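Long-range contacts in KLLA0C04147p (Kluyveromyces lactis, PDB 5H2D), which binds ergosterol in the pocket of its OSBP-related domain (ORD) and, like other members of the OSBP family, probably transfers sterols between membranes: residues 179-184 with 205-210; 201-206 with 224-229; 68-73 with 114-119. All blocks are in the same frame, centred on the assembly; numbering follows the deposited sequence.

Interaction 1: residues 179-184 with 205-210. With ERG (ergosterol), chain B.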
loop_
_atom_site.group_PDB
_atom_site.type_symbol
_atom_site.label_atom_id
_atom_site.label_comp_id
_atom_site.label_asym_id
_atom_site.label_seq_id
_atom_site.Cartn_x
_atom_site.Cartn_y
_atom_site.Cartn_z
ATOM N N ASP A 179 -5.568 -11.460 13.233
ATOM C CA ASP A 179 -5.457 -10.022 13.429
ATOM C C ASP A 179 -4.163 -9.504 12.821
ATOM O O ASP A 179 -3.121 -10.159 12.916
ATOM C CB ASP A 179 -5.482 -9.668 14.923
ATOM C CG ASP A 179 -5.730 -8.188 15.175
ATOM O OD1 ASP A 179 -6.692 -7.636 14.611
ATOM O OD2 ASP A 179 -4.949 -7.568 15.935
ATOM N N PHE A 180 -4.232 -8.312 12.222
ATOM C CA PHE A 180 -3.094 -7.676 11.561
ATOM C C PHE A 180 -3.001 -6.228 12.004
ATOM O O PHE A 180 -3.951 -5.455 11.827
ATOM C CB PHE A 180 -3.232 -7.770 10.035
ATOM C CG PHE A 180 -3.330 -9.176 9.561
ATOM C CD1 PHE A 180 -4.555 -9.834 9.530
ATOM C CD2 PHE A 180 -2.185 -9.875 9.223
ATOM C CE1 PHE A 180 -4.623 -11.172 9.141
ATOM C CE2 PHE A 180 -2.244 -11.196 8.831
ATOM C CZ PHE A 180 -3.460 -11.849 8.789
ATOM N N LYS A 181 -1.863 -5.862 12.577
ATOM C CA LYS A 181 -1.607 -4.486 12.976
ATOM C C LYS A 181 -0.466 -3.929 12.140
ATOM O O LYS A 181 0.494 -4.646 11.826
ATOM C CB LYS A 181 -1.287 -4.392 14.475
ATOM C CG LYS A 181 -2.448 -4.867 15.345
ATOM C CD LYS A 181 -2.239 -4.551 16.816
ATOM C CE LYS A 181 -3.574 -4.435 17.552
ATOM N NZ LYS A 181 -4.381 -5.688 17.513
ATOM N N HIS A 182 -0.591 -2.662 11.768
ATOM C CA HIS A 182 0.354 -1.976 10.887
ATOM C C HIS A 182 1.073 -0.930 11.724
ATOM O O HIS A 182 0.507 0.120 12.048
ATOM C CB HIS A 182 -0.397 -1.379 9.700
ATOM C CG HIS A 182 -1.098 -2.424 8.895
ATOM N ND1 HIS A 182 -0.643 -2.848 7.667
ATOM C CD2 HIS A 182 -2.174 -3.197 9.186
ATOM C CE1 HIS A 182 -1.422 -3.822 7.224
ATOM N NE2 HIS A 182 -2.354 -4.057 8.131
ATOM N N LEU A 183 2.318 -1.231 12.083
ATOM C CA LEU A 183 3.013 -0.479 13.118
ATOM C C LEU A 183 3.786 0.726 12.592
ATOM O O LEU A 183 4.193 1.577 13.392
ATOM C CB LEU A 183 3.968 -1.412 13.872
ATOM C CG LEU A 183 3.314 -2.643 14.515
ATOM C CD1 LEU A 183 4.325 -3.463 15.313
ATOM C CD2 LEU A 183 2.143 -2.230 15.392
ATOM N N GLY A 184 4.015 0.822 11.282
ATOM C CA GLY A 184 4.836 1.889 10.756
ATOM C C GLY A 184 4.071 3.193 10.527
ATOM O O GLY A 184 2.859 3.225 10.330
ATOM N N LYS A 205 -1.953 3.253 9.509
ATOM C CA LYS A 205 -3.031 2.551 8.841
ATOM C C LYS A 205 -3.892 1.779 9.836
ATOM O O LYS A 205 -3.437 1.416 10.923
ATOM C CB LYS A 205 -2.449 1.596 7.799
ATOM C CG LYS A 205 -1.772 2.319 6.631
ATOM C CD LYS A 205 -1.058 1.324 5.720
ATOM C CE LYS A 205 -0.501 2.017 4.483
ATOM N NZ LYS A 205 0.266 1.064 3.624
ATOM N N PRO A 206 -5.144 1.510 9.480
ATOM C CA PRO A 206 -6.026 0.755 10.379
ATOM C C PRO A 206 -5.602 -0.706 10.474
ATOM O O PRO A 206 -4.809 -1.216 9.683
ATOM C CB PRO A 206 -7.397 0.899 9.713
ATOM C CG PRO A 206 -7.061 1.016 8.238
ATOM C CD PRO A 206 -5.816 1.868 8.218
ATOM N N ASN A 207 -6.147 -1.385 11.479
ATOM C CA ASN A 207 -5.964 -2.821 11.605
ATOM C C ASN A 207 -6.830 -3.578 10.600
ATOM O O ASN A 207 -7.833 -3.071 10.098
ATOM C CB ASN A 207 -6.331 -3.284 13.013
ATOM C CG ASN A 207 -5.672 -2.455 14.068
ATOM O OD1 ASN A 207 -4.471 -2.219 14.014
ATOM N ND2 ASN A 207 -6.465 -1.969 15.025
ATOM N N ASN A 208 -6.436 -4.818 10.314
ATOM C CA ASN A 208 -7.290 -5.726 9.561
ATOM C C ASN A 208 -7.442 -7.020 10.341
ATOM O O ASN A 208 -6.616 -7.361 11.187
ATOM C CB ASN A 208 -6.735 -6.053 8.154
ATOM C CG ASN A 208 -5.567 -5.184 7.773
ATOM O OD1 ASN A 208 -4.415 -5.588 7.932
ATOM N ND2 ASN A 208 -5.855 -3.981 7.261
ATOM N N GLN A 209 -8.508 -7.753 10.049
ATOM C CA GLN A 209 -8.644 -9.070 10.644
ATOM C C GLN A 209 -9.405 -9.964 9.687
ATOM O O GLN A 209 -10.202 -9.494 8.871
ATOM C CB GLN A 209 -9.355 -9.009 12.002
ATOM C CG GLN A 209 -10.747 -8.422 11.912
ATOM C CD GLN A 209 -11.461 -8.356 13.253
ATOM O OE1 GLN A 209 -11.031 -8.961 14.232
ATOM N NE2 GLN A 209 -12.560 -7.610 13.295
ATOM N N VAL A 210 -9.149 -11.262 9.790
ATOM C CA VAL A 210 -9.976 -12.259 9.122
ATOM C C VAL A 210 -10.919 -12.815 10.174
ATOM O O VAL A 210 -10.467 -13.343 11.194
ATOM C CB VAL A 210 -9.133 -13.373 8.480
ATOM C CG1 VAL A 210 -10.039 -14.424 7.871
ATOM C CG2 VAL A 210 -8.214 -12.790 7.396
HETATM C C1 ERG B . -3.780 -3.856 4.071
HETATM C C2 ERG B . -3.398 -2.563 3.356
HETATM C C3 ERG B . -1.978 -2.238 3.741
HETATM C C4 ERG B . -1.041 -3.371 3.321
HETATM C C5 ERG B . -1.479 -4.652 3.799
HETATM C C6 ERG B . -0.526 -5.612 4.110
HETATM C C7 ERG B . -0.863 -6.913 4.519
HETATM C C8 ERG B . -2.201 -7.306 4.620
HETATM C C9 ERG B . -3.203 -6.296 4.525
HETATM C C10 ERG B . -2.846 -5.022 3.716
HETATM C C11 ERG B . -4.648 -6.846 4.163
HETATM C C12 ERG B . -4.970 -8.183 4.837
HETATM C C13 ERG B . -3.838 -9.176 4.500
HETATM C C14 ERG B . -2.575 -8.592 5.173
HETATM C C15 ERG B . -1.590 -9.734 5.033
HETATM C C16 ERG B . -2.454 -11.009 5.251
HETATM C C17 ERG B . -3.920 -10.496 5.274
HETATM C C18 ERG B . -3.683 -9.420 2.982
HETATM C C19 ERG B . -3.016 -5.379 2.213
HETATM C C20 ERG B . -4.854 -11.605 4.740
HETATM C C21 ERG B . -6.319 -11.197 4.634
HETATM C C22 ERG B . -4.733 -12.762 5.723
HETATM C C23 ERG B . -4.112 -14.056 5.300
HETATM C C24 ERG B . -3.970 -15.190 6.315
HETATM C C25 ERG B . -4.329 -16.510 5.620
HETATM C C26 ERG B . -5.788 -16.430 5.155
HETATM C C27 ERG B . -4.206 -17.721 6.560
HETATM C C28 ERG B . -2.527 -15.180 6.780
HETATM O O1 ERG B . -1.556 -0.970 3.122
HETATM O O HOH W 1 0.573 1.895 9.770
HETATM O O HOH W 2 -2.819 -1.002 12.306
#

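Interaction 2: residues 201-206 with 224-229. With ERG (ergosterol), chain B.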
loop_
_atom_site.group_PDB
_atom_site.type_symbol
_atom_site.label_atom_id
_atom_site.label_comp_id
_atom_site.label_asym_id
_atom_site.label_seq_id
_atom_site.Cartn_x
_atom_site.Cartn_y
_atom_site.Cartn_z
ATOM N N TYR A 201 1.658 15.466 5.899
ATOM C CA TYR A 201 0.658 14.736 6.666
ATOM C C TYR A 201 1.266 13.422 7.144
ATOM O O TYR A 201 2.026 12.788 6.408
ATOM C CB TYR A 201 -0.576 14.442 5.811
ATOM C CG TYR A 201 -1.270 15.652 5.216
ATOM C CD1 TYR A 201 -0.824 16.238 4.030
ATOM C CD2 TYR A 201 -2.399 16.179 5.823
ATOM C CE1 TYR A 201 -1.482 17.332 3.488
ATOM C CE2 TYR A 201 -3.051 17.273 5.295
ATOM C CZ TYR A 201 -2.595 17.843 4.129
ATOM O OH TYR A 201 -3.263 18.936 3.601
ATOM N N THR A 202 0.948 13.007 8.369
ATOM C CA THR A 202 1.352 11.680 8.832
ATOM C C THR A 202 0.179 10.955 9.484
ATOM O O THR A 202 -0.740 11.583 10.024
ATOM C CB THR A 202 2.530 11.730 9.827
ATOM O OG1 THR A 202 2.164 12.516 10.970
ATOM C CG2 THR A 202 3.776 12.328 9.186
ATOM N N TYR A 203 0.224 9.622 9.432
ATOM C CA TYR A 203 -0.821 8.773 10.006
ATOM C C TYR A 203 -0.329 7.334 10.035
ATOM O O TYR A 203 0.688 6.991 9.423
ATOM C CB TYR A 203 -2.122 8.868 9.211
ATOM C CG TYR A 203 -2.050 8.201 7.865
ATOM C CD1 TYR A 203 -1.416 8.813 6.793
ATOM C CD2 TYR A 203 -2.618 6.946 7.677
ATOM C CE1 TYR A 203 -1.354 8.175 5.546
ATOM C CE2 TYR A 203 -2.564 6.316 6.466
ATOM C CZ TYR A 203 -1.935 6.921 5.412
ATOM O OH TYR A 203 -1.916 6.249 4.210
ATOM N N LYS A 204 -1.065 6.488 10.767
ATOM C CA LYS A 204 -0.890 5.042 10.732
ATOM C C LYS A 204 -2.146 4.375 10.190
ATOM O O LYS A 204 -3.267 4.850 10.397
ATOM C CB LYS A 204 -0.566 4.472 12.117
ATOM C CG LYS A 204 0.750 4.973 12.655
ATOM C CD LYS A 204 1.135 4.279 13.933
ATOM C CE LYS A 204 2.573 4.603 14.287
ATOM N NZ LYS A 204 3.070 3.751 15.411
ATOM N N LYS A 205 -1.953 3.253 9.509
ATOM C CA LYS A 205 -3.031 2.551 8.841
ATOM C C LYS A 205 -3.892 1.779 9.836
ATOM O O LYS A 205 -3.437 1.416 10.923
ATOM C CB LYS A 205 -2.449 1.596 7.799
ATOM C CG LYS A 205 -1.772 2.319 6.631
ATOM C CD LYS A 205 -1.058 1.324 5.720
ATOM C CE LYS A 205 -0.501 2.017 4.483
ATOM N NZ LYS A 205 0.266 1.064 3.624
ATOM N N PRO A 206 -5.144 1.510 9.480
ATOM C CA PRO A 206 -6.026 0.755 10.379
ATOM C C PRO A 206 -5.602 -0.706 10.474
ATOM O O PRO A 206 -4.809 -1.216 9.683
ATOM C CB PRO A 206 -7.397 0.899 9.713
ATOM C CG PRO A 206 -7.061 1.016 8.238
ATOM C CD PRO A 206 -5.816 1.868 8.218
ATOM N N GLY A 224 -10.701 0.079 13.328
ATOM C CA GLY A 224 -9.874 0.897 14.189
ATOM C C GLY A 224 -9.943 2.369 13.827
ATOM O O GLY A 224 -10.556 2.781 12.845
ATOM N N ASP A 225 -9.303 3.164 14.672
ATOM C CA ASP A 225 -9.264 4.602 14.489
ATOM C C ASP A 225 -7.949 5.023 13.847
ATOM O O ASP A 225 -6.892 4.452 14.132
ATOM C CB ASP A 225 -9.452 5.329 15.821
ATOM C CG ASP A 225 -10.819 5.079 16.428
ATOM O OD1 ASP A 225 -11.830 5.229 15.711
ATOM O OD2 ASP A 225 -10.883 4.724 17.623
ATOM N N VAL A 226 -8.030 6.028 12.982
ATOM C CA VAL A 226 -6.880 6.600 12.300
ATOM C C VAL A 226 -6.899 8.102 12.537
ATOM O O VAL A 226 -7.960 8.730 12.467
ATOM C CB VAL A 226 -6.915 6.298 10.787
ATOM C CG1 VAL A 226 -5.822 7.083 10.063
ATOM C CG2 VAL A 226 -6.786 4.796 10.548
ATOM N N LYS A 227 -5.735 8.681 12.818
ATOM C CA LYS A 227 -5.612 10.123 12.966
ATOM C C LYS A 227 -4.562 10.640 11.996
ATOM O O LYS A 227 -3.430 10.150 11.983
ATOM C CB LYS A 227 -5.248 10.515 14.403
ATOM C CG LYS A 227 -5.081 12.010 14.594
ATOM C CD LYS A 227 -4.939 12.388 16.061
ATOM C CE LYS A 227 -4.691 13.885 16.206
ATOM N NZ LYS A 227 -4.647 14.305 17.647
ATOM N N ILE A 228 -4.949 11.612 11.175
ATOM C CA ILE A 228 -4.046 12.256 10.232
ATOM C C ILE A 228 -3.809 13.676 10.718
ATOM O O ILE A 228 -4.767 14.402 11.019
ATOM C CB ILE A 228 -4.629 12.262 8.810
ATOM C CG1 ILE A 228 -5.037 10.848 8.396
ATOM C CG2 ILE A 228 -3.648 12.892 7.837
ATOM C CD1 ILE A 228 -5.802 10.848 7.111
ATOM N N VAL A 229 -2.546 14.079 10.783
ATOM C CA VAL A 229 -2.206 15.429 11.217
ATOM C C VAL A 229 -1.417 16.126 10.119
ATOM O O VAL A 229 -0.521 15.536 9.502
ATOM C CB VAL A 229 -1.431 15.421 12.551
ATOM C CG1 VAL A 229 -2.307 14.846 13.650
ATOM C CG2 VAL A 229 -0.162 14.621 12.446
HETATM C C1 ERG B . -3.780 -3.856 4.071
HETATM C C2 ERG B . -3.398 -2.563 3.356
HETATM C C3 ERG B . -1.978 -2.238 3.741
HETATM C C4 ERG B . -1.041 -3.371 3.321
HETATM C C5 ERG B . -1.479 -4.652 3.799
HETATM C C6 ERG B . -0.526 -5.612 4.110
HETATM C C7 ERG B . -0.863 -6.913 4.519
HETATM C C8 ERG B . -2.201 -7.306 4.620
HETATM C C9 ERG B . -3.203 -6.296 4.525
HETATM C C10 ERG B . -2.846 -5.022 3.716
HETATM C C11 ERG B . -4.648 -6.846 4.163
HETATM C C12 ERG B . -4.970 -8.183 4.837
HETATM C C13 ERG B . -3.838 -9.176 4.500
HETATM C C14 ERG B . -2.575 -8.592 5.173
HETATM C C15 ERG B . -1.590 -9.734 5.033
HETATM C C16 ERG B . -2.454 -11.009 5.251
HETATM C C17 ERG B . -3.920 -10.496 5.274
HETATM C C18 ERG B . -3.683 -9.420 2.982
HETATM C C19 ERG B . -3.016 -5.379 2.213
HETATM C C20 ERG B . -4.854 -11.605 4.740
HETATM C C21 ERG B . -6.319 -11.197 4.634
HETATM C C22 ERG B . -4.733 -12.762 5.723
HETATM C C23 ERG B . -4.112 -14.056 5.300
HETATM C C24 ERG B . -3.970 -15.190 6.315
HETATM C C25 ERG B . -4.329 -16.510 5.620
HETATM C C26 ERG B . -5.788 -16.430 5.155
HETATM C C27 ERG B . -4.206 -17.721 6.560
HETATM C C28 ERG B . -2.527 -15.180 6.780
HETATM O O1 ERG B . -1.556 -0.970 3.122
HETATM O O HOH W 3 -3.373 6.858 12.727
#

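Interaction 3: residues 68-73 with 114-119. With ERG (ergosterol), chain B.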
loop_
_atom_site.group_PDB
_atom_site.type_symbol
_atom_site.label_atom_id
_atom_site.label_comp_id
_atom_site.label_asym_id
_atom_site.label_seq_id
_atom_site.Cartn_x
_atom_site.Cartn_y
_atom_site.Cartn_z
ATOM N N GLU A 68 -1.495 -16.105 -2.196
ATOM C CA GLU A 68 -1.784 -15.243 -3.329
ATOM C C GLU A 68 -0.479 -14.915 -4.049
ATOM O O GLU A 68 0.513 -14.619 -3.390
ATOM C CB GLU A 68 -2.452 -13.943 -2.841
ATOM C CG GLU A 68 -2.874 -13.001 -3.937
ATOM C CD GLU A 68 -3.496 -11.739 -3.368
ATOM O OE1 GLU A 68 -2.798 -10.710 -3.253
ATOM O OE2 GLU A 68 -4.690 -11.778 -3.034
ATOM N N PRO A 69 -0.457 -14.916 -5.396
ATOM C CA PRO A 69 0.798 -14.652 -6.121
ATOM C C PRO A 69 1.119 -13.176 -6.243
ATOM O O PRO A 69 1.509 -12.691 -7.306
ATOM C CB PRO A 69 0.536 -15.265 -7.500
ATOM C CG PRO A 69 -0.934 -15.036 -7.683
ATOM C CD PRO A 69 -1.542 -15.296 -6.319
ATOM N N THR A 70 0.968 -12.444 -5.153
ATOM C CA THR A 70 1.468 -11.087 -5.062
ATOM C C THR A 70 2.429 -11.051 -3.892
ATOM O O THR A 70 2.366 -11.898 -3.009
ATOM C CB THR A 70 0.355 -10.070 -4.812
ATOM O OG1 THR A 70 -0.241 -10.343 -3.534
ATOM C CG2 THR A 70 -0.717 -10.156 -5.911
ATOM N N SER A 71 3.309 -10.063 -3.883
ATOM C CA SER A 71 4.217 -9.855 -2.762
ATOM C C SER A 71 3.617 -8.862 -1.771
ATOM O O SER A 71 2.811 -8.008 -2.138
ATOM C CB SER A 71 5.563 -9.324 -3.273
ATOM O OG SER A 71 6.497 -9.113 -2.220
ATOM N N LEU A 72 4.017 -8.974 -0.497
ATOM C CA LEU A 72 3.717 -7.876 0.419
ATOM C C LEU A 72 4.160 -6.533 -0.175
ATOM O O LEU A 72 3.483 -5.509 0.002
ATOM C CB LEU A 72 4.376 -8.121 1.782
ATOM C CG LEU A 72 3.474 -8.048 3.022
ATOM C CD1 LEU A 72 2.912 -6.658 3.204
ATOM C CD2 LEU A 72 2.358 -9.081 2.930
ATOM N N LEU A 73 5.280 -6.521 -0.915
ATOM C CA LEU A 73 5.749 -5.281 -1.540
ATOM C C LEU A 73 4.726 -4.720 -2.514
ATOM O O LEU A 73 4.611 -3.498 -2.663
ATOM C CB LEU A 73 7.068 -5.530 -2.286
ATOM C CG LEU A 73 8.243 -6.063 -1.480
ATOM C CD1 LEU A 73 9.515 -6.147 -2.342
ATOM C CD2 LEU A 73 8.469 -5.171 -0.274
ATOM N N VAL A 114 -11.056 -6.895 0.044
ATOM C CA VAL A 114 -12.181 -7.818 0.123
ATOM C C VAL A 114 -11.971 -8.988 -0.832
ATOM O O VAL A 114 -11.410 -8.838 -1.926
ATOM C CB VAL A 114 -13.485 -7.064 -0.186
ATOM C CG1 VAL A 114 -14.667 -8.006 -0.124
ATOM C CG2 VAL A 114 -13.660 -5.933 0.811
ATOM N N LYS A 115 -12.431 -10.167 -0.417
ATOM C CA LYS A 115 -12.441 -11.395 -1.215
ATOM C C LYS A 115 -11.051 -11.944 -1.508
ATOM O O LYS A 115 -10.912 -12.819 -2.368
ATOM C CB LYS A 115 -13.189 -11.208 -2.543
ATOM C CG LYS A 115 -14.690 -10.997 -2.356
ATOM C CD LYS A 115 -15.436 -11.198 -3.666
ATOM C CE LYS A 115 -15.187 -10.056 -4.641
ATOM N NZ LYS A 115 -16.053 -8.855 -4.396
ATOM N N ARG A 116 -10.017 -11.471 -0.823
ATOM C CA ARG A 116 -8.671 -12.024 -0.966
ATOM C C ARG A 116 -8.199 -12.527 0.397
ATOM O O ARG A 116 -7.339 -11.939 1.049
ATOM C CB ARG A 116 -7.725 -10.973 -1.575
ATOM C CG ARG A 116 -8.059 -10.686 -3.037
ATOM C CD ARG A 116 -7.590 -9.295 -3.417
ATOM N NE ARG A 116 -6.148 -9.282 -3.616
ATOM C CZ ARG A 116 -5.467 -8.199 -3.961
ATOM N NH1 ARG A 116 -6.105 -7.032 -4.127
ATOM N NH2 ARG A 116 -4.153 -8.284 -4.143
ATOM N N VAL A 117 -8.776 -13.648 0.826
ATOM C CA VAL A 117 -8.415 -14.260 2.106
ATOM C C VAL A 117 -7.244 -15.193 1.803
ATOM O O VAL A 117 -7.404 -16.400 1.567
ATOM C CB VAL A 117 -9.603 -14.975 2.753
ATOM C CG1 VAL A 117 -9.201 -15.627 4.071
ATOM C CG2 VAL A 117 -10.737 -13.981 3.010
ATOM N N ALA A 118 -6.043 -14.620 1.804
ATOM C CA ALA A 118 -4.872 -15.339 1.330
ATOM C C ALA A 118 -3.622 -14.590 1.742
ATOM O O ALA A 118 -3.608 -13.353 1.792
ATOM C CB ALA A 118 -4.890 -15.504 -0.196
ATOM N N LYS A 119 -2.566 -15.360 1.977
ATOM C CA LYS A 119 -1.281 -14.818 2.401
ATOM C C LYS A 119 -0.465 -14.393 1.186
ATOM O O LYS A 119 -0.132 -15.250 0.349
ATOM C CB LYS A 119 -0.529 -15.878 3.200
ATOM C CG LYS A 119 0.863 -15.502 3.672
ATOM C CD LYS A 119 1.462 -16.689 4.419
ATOM C CE LYS A 119 2.969 -16.781 4.263
ATOM N NZ LYS A 119 3.505 -17.970 5.010
HETATM C C1 ERG B . -3.780 -3.856 4.071
HETATM C C2 ERG B . -3.398 -2.563 3.356
HETATM C C3 ERG B . -1.978 -2.238 3.741
HETATM C C4 ERG B . -1.041 -3.371 3.321
HETATM C C5 ERG B . -1.479 -4.652 3.799
HETATM C C6 ERG B . -0.526 -5.612 4.110
HETATM C C7 ERG B . -0.863 -6.913 4.519
HETATM C C8 ERG B . -2.201 -7.306 4.620
HETATM C C9 ERG B . -3.203 -6.296 4.525
HETATM C C10 ERG B . -2.846 -5.022 3.716
HETATM C C11 ERG B . -4.648 -6.846 4.163
HETATM C C12 ERG B . -4.970 -8.183 4.837
HETATM C C13 ERG B . -3.838 -9.176 4.500
HETATM C C14 ERG B . -2.575 -8.592 5.173
HETATM C C15 ERG B . -1.590 -9.734 5.033
HETATM C C16 ERG B . -2.454 -11.009 5.251
HETATM C C17 ERG B . -3.920 -10.496 5.274
HETATM C C18 ERG B . -3.683 -9.420 2.982
HETATM C C19 ERG B . -3.016 -5.379 2.213
HETATM C C20 ERG B . -4.854 -11.605 4.740
HETATM C C21 ERG B . -6.319 -11.197 4.634
HETATM C C22 ERG B . -4.733 -12.762 5.723
HETATM C C23 ERG B . -4.112 -14.056 5.300
HETATM C C24 ERG B . -3.970 -15.190 6.315
HETATM C C25 ERG B . -4.329 -16.510 5.620
HETATM C C26 ERG B . -5.788 -16.430 5.155
HETATM C C27 ERG B . -4.206 -17.721 6.560
HETATM C C28 ERG B . -2.527 -15.180 6.780
HETATM O O1 ERG B . -1.556 -0.970 3.122
HETATM O O HOH W 4 1.794 -16.381 -1.244
#

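Interaction 1: residues 179-184 with 205-210
Phe180 and Asn208 form the antiparallel hydrogen-bonded pair at which strands 179-182 and 207-210 meet, their axes 165° apart. Phe180 N donates to Asn208 O over 2.8 Å, and Asn208 N returns a bond to Phe180 O; Asp179 and Gln209 follow as a non-hydrogen-bonded pair. Towards Lys205 the backbones separate, and two waters take over the bridging: one accepts from His182 N and donates to Lys205 O and Asn207 OD1, while the other joins His182 O and Gly184 O to Lys205 N. Both strands belong to the curled antiparallel barrel of the oxysterol-binding domain, and one face of the pair lines the ergosterol pocket. On that face His182 NE2 donates to Asn208 OD1 at 2.6 Å, a nearly straight bond (168°) lying in the imidazole plane. Ring and amide stand almost perpendicular, 81° apart, and Asn208 ND2 binds Asn222 OD1, a second bond that should restrict rotation of the amide. The ring edge of His182 also faces the sterol, with CE1 3.5 Å from ergosterol C5. Phe180 lays one ring face against the D-ring end, its CZ 3.4 Å from ergosterol C22, and Val210 CG2 lies 3.7 Å from ergosterol C21. Extended beyond CG, Lys205 reaches the other end of the ligand, where NZ donates to the hydroxyl O1 at 2.8 Å and also pairs with Asp79. On the opposite face Lys181 NZ bridges to Asp179 OD2 at 2.5 Å, and Asp179 OD1 bonds to Tyr223 OH.

Interaction 2: residues 201-206 with 224-229
Tyr203 and Ile228 lie side by side and point the same way, Tyr203 CB resting 3.6 Å from Ile228 CG1. The tyrosine CG sits between its backbone N and carbonyl carbon (chi1 71°), which brings it up to the same Ile228 CG1. Farther along the ring, Tyr203 CD2 meets Val226 CG1 at 4.0 Å, the two side chains crossing at a slant. Both methyls of Val226 flank Lys204 O; besides the Tyr203 ring met by CG1, Pro206 is met by CG2, 3.9 Å from Pro206 CD. At the other end Tyr201 CB meets Ile228 CG2 at 4.0 Å. Strands 201-203 and 225-229 are antiparallel neighbours in the curled barrel of the oxysterol-binding domain, and Tyr201, Tyr203 and Ile228 face helix 95-108, where Tyr201 and Ile228 both touch Leu99. On the other face of the strands Thr202 OG1 packs 3.5 Å from Val229 CG2 and is hydrogen-bonded to His231. The backbones of Thr202 and Val229 form a hydrogen-bonded pair, Thr202 N to Val229 O at 3.1 Å and Val229 N to Thr202 O at 3.2 Å. Towards Lys204 the direct ladder gives way to a water that accepts from both Lys204 N and Lys227 N.

Interaction 3: residues 68-73 with 114-119
Glu68 sets its carboxylate against the guanidinium edge of Arg116, which grips it side-on with two nitrogens. Arg116 NE donates to Glu68 OE2 at 2.9 Å and 174°, on the syn side but tilted out of the carboxylate plane, and Arg116 NH2 reaches Glu68 OE1 at 2.9 Å from above that plane; the two groups are turned 30° apart. With CG anti to the backbone N (chi1 -177°), the extended glutamate chain carries the carboxylate out to Arg116. Thr70 OG1 adds a 2.6 Å bond to the anti lone pair of Glu68 OE1, and Arg75 forms a further salt bridge to this oxygen, while Arg116 NH1 pairs with Glu78. A glutamine in place of Glu68 would probably leave the neighbouring Arg116 and Arg75 without a shared carboxylate, Glu78 remaining as an acidic partner of Arg116. Nearer the backbone, Glu68 CB packs 3.9 Å from Ala118 CB, and Glu68 N donates to Lys119 O at 3.0 Å. A water links that carbonyl to Glu68 O. Val117 CG1 lies 3.7 Å from ergosterol C26, Ala118 O 3.6 Å from C23, and Leu72 CD1 3.7 Å from C6. Leu72, Val117 and Ala118 thus line the sterol pocket of the oxysterol-binding domain, with the Glu68-Arg116 ion pair tying their two segments together.

In the fold
From the N terminus, interaction 3 comes first: 68-73 meets 114-119 and closes a loop of 40 residues that is largely helical and includes helix 95-108. It is complete before the other two begin. Interaction 1 then joins strand 178-190 to 207-211, and interaction 2 opens on 201-206, where interaction 1 is closing, and ends on strand 219-230, so the two loops follow one another, joined at the shared Lys205 and Pro206. Both tie neighbouring strands of the barrel together, and Lys204 NZ probably bonds to Leu183 O between them. Val210 and Val117 pack where interactions 1 and 3 touch; interactions 2 and 3 remain about 8 Å apart at their nearest atoms. All three reach ergosterol.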